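Local coordinates for protein cellulose 1,4-beta-cellobiosidase (Thermobifida fusca, PDB 4JJJ) that probably hydrolyses cellulose to release cellobiose, this chain being the family 48 glycoside hydrolase catalytic domain of a longer cellulase, at residues Q176-P188 against R551-V564. The protein carries 1 engineered substitution. Sequence-based numbering, arbitrary orientation.
Sequences QRGARESVWETIP and RLDDPWDGSEGLYV. With CA (calcium ion), chain E; CA (calcium ion), chain F; BGC (beta-D-glucopyranose), chain D.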
# COMPACT_ATOMS: atom_id res chain seq x y z
N GLN A 176 -11.77 8.10 -3.21
CA GLN A 176 -11.80 9.37 -3.92
C GLN A 176 -12.18 10.58 -3.05
O GLN A 176 -11.90 11.74 -3.46
CB GLN A 176 -12.75 9.45 -5.13
CG GLN A 176 -12.51 8.55 -6.27
CD GLN A 176 -11.42 9.05 -7.17
OE1 GLN A 176 -11.64 9.93 -8.09
NE2 GLN A 176 -10.22 8.55 -6.96
N ARG A 177 -12.72 10.36 -1.89
CA ARG A 177 -13.47 11.46 -1.18
C ARG A 177 -12.94 11.76 0.17
O ARG A 177 -13.63 12.09 1.15
CB ARG A 177 -15.01 11.16 -1.17
CG ARG A 177 -15.53 11.14 -2.63
CD ARG A 177 -17.03 10.94 -2.75
NE ARG A 177 -17.46 9.67 -2.27
CZ ARG A 177 -18.71 9.24 -2.23
NH1 ARG A 177 -19.66 10.04 -2.65
NH2 ARG A 177 -19.00 8.00 -1.81
N GLY A 178 -11.61 11.71 0.24
CA GLY A 178 -10.94 12.30 1.40
C GLY A 178 -10.80 11.41 2.63
O GLY A 178 -11.03 10.15 2.60
N ALA A 179 -10.32 11.99 3.69
CA ALA A 179 -9.96 11.27 4.85
C ALA A 179 -10.98 10.49 5.57
O ALA A 179 -10.68 9.55 6.32
CB ALA A 179 -9.26 12.22 5.86
N ARG A 180 -12.26 10.88 5.41
CA ARG A 180 -13.31 10.27 6.18
C ARG A 180 -14.02 9.25 5.36
O ARG A 180 -14.98 8.69 5.81
CB ARG A 180 -14.27 11.39 6.70
CG ARG A 180 -13.67 12.11 7.89
CD ARG A 180 -14.70 12.99 8.60
NE ARG A 180 -15.77 12.25 9.20
CZ ARG A 180 -16.75 12.81 9.93
NH1 ARG A 180 -16.74 14.14 10.15
NH2 ARG A 180 -17.72 12.06 10.42
N GLU A 181 -13.57 9.02 4.15
CA GLU A 181 -14.25 8.02 3.30
C GLU A 181 -13.53 6.66 3.57
O GLU A 181 -12.45 6.41 3.01
CB GLU A 181 -14.19 8.41 1.84
CG GLU A 181 -14.90 7.43 0.93
CD GLU A 181 -14.60 7.60 -0.51
OE1 GLU A 181 -13.38 7.78 -0.90
OE2 GLU A 181 -15.55 7.70 -1.38
N SER A 182 -14.16 5.80 4.37
CA SER A 182 -13.65 4.47 4.63
C SER A 182 -13.93 3.50 3.45
O SER A 182 -14.57 3.83 2.45
CB SER A 182 -14.32 3.97 5.82
OG SER A 182 -15.64 3.43 5.53
N VAL A 183 -13.35 2.29 3.59
CA VAL A 183 -13.58 1.18 2.61
C VAL A 183 -15.05 0.94 2.40
O VAL A 183 -15.51 0.45 1.36
CB VAL A 183 -12.83 -0.08 3.11
CG1 VAL A 183 -13.40 -0.54 4.45
CG2 VAL A 183 -12.77 -1.14 2.02
N TRP A 184 -15.87 1.24 3.44
CA TRP A 184 -17.36 1.01 3.42
C TRP A 184 -18.11 2.09 2.66
O TRP A 184 -19.29 1.89 2.41
CB TRP A 184 -17.90 0.93 4.81
CG TRP A 184 -17.28 -0.11 5.63
CD1 TRP A 184 -16.18 0.03 6.43
CD2 TRP A 184 -17.54 -1.49 5.54
NE1 TRP A 184 -15.82 -1.21 6.95
CE2 TRP A 184 -16.65 -2.16 6.41
CE3 TRP A 184 -18.51 -2.23 4.88
CZ2 TRP A 184 -16.65 -3.57 6.55
CZ3 TRP A 184 -18.52 -3.61 5.04
CH2 TRP A 184 -17.65 -4.25 5.88
N GLU A 185 -17.43 3.21 2.33
CA GLU A 185 -18.11 4.46 1.90
C GLU A 185 -17.76 4.91 0.52
O GLU A 185 -18.13 5.99 0.14
CB GLU A 185 -17.84 5.54 2.94
CG GLU A 185 -18.47 5.27 4.34
CD GLU A 185 -17.94 6.12 5.43
OE1 GLU A 185 -16.73 6.28 5.51
OE2 GLU A 185 -18.68 6.62 6.26
N THR A 186 -17.06 4.07 -0.27
CA THR A 186 -16.62 4.42 -1.62
C THR A 186 -17.68 3.98 -2.64
O THR A 186 -18.56 3.15 -2.36
CB THR A 186 -15.34 3.61 -1.99
OG1 THR A 186 -15.70 2.18 -1.88
CG2 THR A 186 -14.20 3.99 -1.03
N ILE A 187 -17.56 4.52 -3.84
CA ILE A 187 -18.33 4.08 -5.01
C ILE A 187 -17.26 3.56 -6.01
O ILE A 187 -16.54 4.32 -6.66
CB ILE A 187 -19.21 5.22 -5.61
CG1 ILE A 187 -20.18 5.72 -4.54
CG2 ILE A 187 -19.83 4.70 -6.89
CD1 ILE A 187 -20.80 7.03 -4.91
N PRO A 188 -17.13 2.19 -6.10
CA PRO A 188 -16.20 1.63 -7.05
C PRO A 188 -16.51 2.07 -8.48
O PRO A 188 -17.66 2.09 -8.88
CB PRO A 188 -16.28 0.10 -6.85
CG PRO A 188 -16.85 -0.01 -5.44
CD PRO A 188 -17.88 1.15 -5.38
N ARG A 551 -21.50 -1.96 9.02
CA ARG A 551 -21.64 -0.82 8.09
C ARG A 551 -22.13 -1.18 6.69
O ARG A 551 -22.36 -0.30 5.87
CB ARG A 551 -20.27 -0.13 7.97
CG ARG A 551 -19.75 0.32 9.30
CD ARG A 551 -18.33 0.90 9.35
NE ARG A 551 -18.31 2.15 8.60
CZ ARG A 551 -17.32 3.07 8.66
NH1 ARG A 551 -16.18 2.80 9.32
NH2 ARG A 551 -17.43 4.18 7.99
N LEU A 552 -22.32 -2.45 6.42
CA LEU A 552 -22.63 -2.81 5.07
C LEU A 552 -24.01 -2.33 4.60
O LEU A 552 -24.21 -2.09 3.43
CB LEU A 552 -22.35 -4.28 4.90
CG LEU A 552 -23.25 -5.37 5.29
CD1 LEU A 552 -24.43 -5.41 4.35
CD2 LEU A 552 -22.44 -6.67 5.24
N ASP A 553 -24.92 -2.09 5.55
CA ASP A 553 -26.26 -1.68 5.29
C ASP A 553 -26.58 -0.28 5.72
O ASP A 553 -27.80 0.06 5.82
CB ASP A 553 -27.26 -2.68 5.97
CG ASP A 553 -27.01 -2.87 7.45
OD1 ASP A 553 -26.24 -2.04 8.03
OD2 ASP A 553 -27.51 -3.91 8.09
N ASP A 554 -25.56 0.57 5.87
CA ASP A 554 -25.74 1.92 6.41
C ASP A 554 -25.81 2.94 5.28
O ASP A 554 -24.86 3.21 4.55
CB ASP A 554 -24.59 2.23 7.31
CG ASP A 554 -24.62 1.51 8.63
OD1 ASP A 554 -25.60 0.79 8.95
OD2 ASP A 554 -23.60 1.62 9.36
N PRO A 555 -26.94 3.62 5.15
CA PRO A 555 -27.00 4.81 4.27
C PRO A 555 -26.36 6.04 4.92
O PRO A 555 -26.09 6.01 6.11
CB PRO A 555 -28.50 4.98 4.07
CG PRO A 555 -29.01 4.57 5.39
CD PRO A 555 -28.20 3.35 5.87
N TRP A 556 -26.13 7.08 4.18
CA TRP A 556 -25.55 8.34 4.71
C TRP A 556 -26.51 8.90 5.74
O TRP A 556 -27.76 8.93 5.52
CB TRP A 556 -25.49 9.34 3.57
CG TRP A 556 -25.06 10.69 3.93
CD1 TRP A 556 -25.85 11.82 3.87
CD2 TRP A 556 -23.73 11.15 4.27
NE1 TRP A 556 -25.11 12.91 4.19
CE2 TRP A 556 -23.83 12.52 4.52
CE3 TRP A 556 -22.51 10.52 4.57
CZ2 TRP A 556 -22.76 13.28 4.86
CZ3 TRP A 556 -21.44 11.30 4.97
CH2 TRP A 556 -21.55 12.67 5.04
N ASP A 557 -25.96 9.30 6.88
CA ASP A 557 -26.75 9.81 8.01
C ASP A 557 -26.37 11.23 8.30
O ASP A 557 -26.68 11.75 9.39
CB ASP A 557 -26.59 8.90 9.27
CG ASP A 557 -25.17 8.91 9.82
OD1 ASP A 557 -24.41 9.79 9.39
OD2 ASP A 557 -24.89 7.95 10.56
N GLY A 558 -25.66 11.87 7.38
CA GLY A 558 -25.14 13.19 7.60
C GLY A 558 -23.69 13.27 8.07
O GLY A 558 -23.13 14.35 8.09
N SER A 559 -23.09 12.15 8.46
CA SER A 559 -21.64 12.09 8.75
C SER A 559 -20.98 10.77 8.36
O SER A 559 -19.81 10.82 8.02
CB SER A 559 -21.33 12.36 10.17
OG SER A 559 -22.04 11.53 10.95
N GLU A 560 -21.73 9.66 8.42
CA GLU A 560 -21.21 8.33 8.11
C GLU A 560 -22.15 7.62 7.16
O GLU A 560 -23.39 7.91 7.12
CB GLU A 560 -20.94 7.54 9.36
CG GLU A 560 -20.07 8.26 10.39
CD GLU A 560 -18.62 8.37 9.95
OE1 GLU A 560 -18.24 7.69 9.00
OE2 GLU A 560 -17.92 9.20 10.61
N GLY A 561 -21.64 6.60 6.43
CA GLY A 561 -22.42 5.84 5.47
C GLY A 561 -22.18 6.29 4.08
O GLY A 561 -21.43 7.25 3.84
N LEU A 562 -22.83 5.65 3.11
CA LEU A 562 -22.55 5.92 1.70
C LEU A 562 -23.20 7.18 1.23
O LEU A 562 -24.46 7.28 1.23
CB LEU A 562 -23.05 4.74 0.86
CG LEU A 562 -22.86 4.91 -0.64
CD1 LEU A 562 -21.44 5.31 -1.04
CD2 LEU A 562 -23.37 3.71 -1.32
N TYR A 563 -22.39 8.21 0.97
CA TYR A 563 -22.89 9.43 0.37
C TYR A 563 -23.02 9.36 -1.12
O TYR A 563 -22.11 8.94 -1.82
CB TYR A 563 -21.96 10.62 0.77
CG TYR A 563 -22.40 11.99 0.24
CD1 TYR A 563 -23.49 12.57 0.86
CD2 TYR A 563 -21.84 12.56 -0.86
CE1 TYR A 563 -23.94 13.80 0.42
CE2 TYR A 563 -22.27 13.82 -1.33
CZ TYR A 563 -23.38 14.37 -0.69
OH TYR A 563 -23.82 15.58 -1.11
N VAL A 564 -24.16 9.92 -1.69
CA VAL A 564 -24.34 10.16 -3.07
C VAL A 564 -24.91 11.64 -3.14
O VAL A 564 -25.78 11.89 -2.33
CB VAL A 564 -25.33 9.14 -3.66
CG1 VAL A 564 -25.56 9.42 -5.08
CG2 VAL A 564 -24.81 7.71 -3.48
CA CA E . -16.61 7.84 7.30
CA CA F . -25.74 -1.29 9.87
C2 BGC D . -6.43 12.29 -5.32
C3 BGC D . -7.16 13.19 -6.29
C4 BGC D . -7.21 12.62 -7.69
C5 BGC D . -7.67 11.18 -7.69
C6 BGC D . -7.58 10.47 -8.99
C1 BGC D . -7.03 10.86 -5.42
O2 BGC D . -6.46 12.76 -3.98
O3 BGC D . -6.52 14.50 -6.31
O4 BGC D . -8.19 13.44 -8.40
O5 BGC D . -6.88 10.39 -6.75
O6 BGC D . -8.13 9.17 -8.91
O HOH W 1 -15.66 9.30 9.11
O HOH W 2 -19.53 8.20 1.23
O HOH W 3 -26.25 -3.37 10.49
O HOH W 4 -17.86 9.70 6.61
O HOH W 5 -25.26 -0.57 11.79
O HOH W 6 -28.03 -0.90 10.10
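Glu185 OE2 is gripped from two directions: the backbone N of Gly561 donates to its anti lone pair at 3.0 Å, and a calcium ion sits 2.6 Å from that same OE2. The ion is chelated by both oxygens of Glu185, and OE1 also accepts from the backbone N and the OG of Ser182, which fixes the rotation of the carboxylate. Beside OE2 in the coordination shell, Glu560 OE1 binds the same calcium at 2.4 Å. The bend at chi2 of Glu560 (-71°) turns its carboxylate back so that OE2 meets Arg180 NH2 in a salt bridge of 2.9 Å, the nitrogen approaching from above the carboxylate plane. Arg180 also gives its backbone O to the metal, and two waters and Asp408 complete the site. Calcium thus clips together two irregular loops of the (α/α)6 catalytic domain, far apart in sequence: loop 176-188, which links strand 170-173 to strand 189-190, and loop 551-564, which follows helix 519-533. At the start of the first loop, Gln176 NE2 reaches O6 of a bound glucose unit. Arg551 lays its aliphatic part over one face of Trp184, a CH-pi contact with CD 4.0 Å from the centroid of the five-membered ring. Its guanidinium lies 22° from the indole plane and is anchored by a salt bridge to Asp408, so calcium and arginine share that aspartate. Farther along, Arg177 NH1 donates to Tyr563 O at 2.8 Å, while its NE is held by Glu181 OE2 almost exactly in the guanidinium plane. At the edge of this guanidinium, Leu562 CD1 packs against Ile187 CG1 at 3.7 Å, and one water bridges Glu185 O to Tyr563 N.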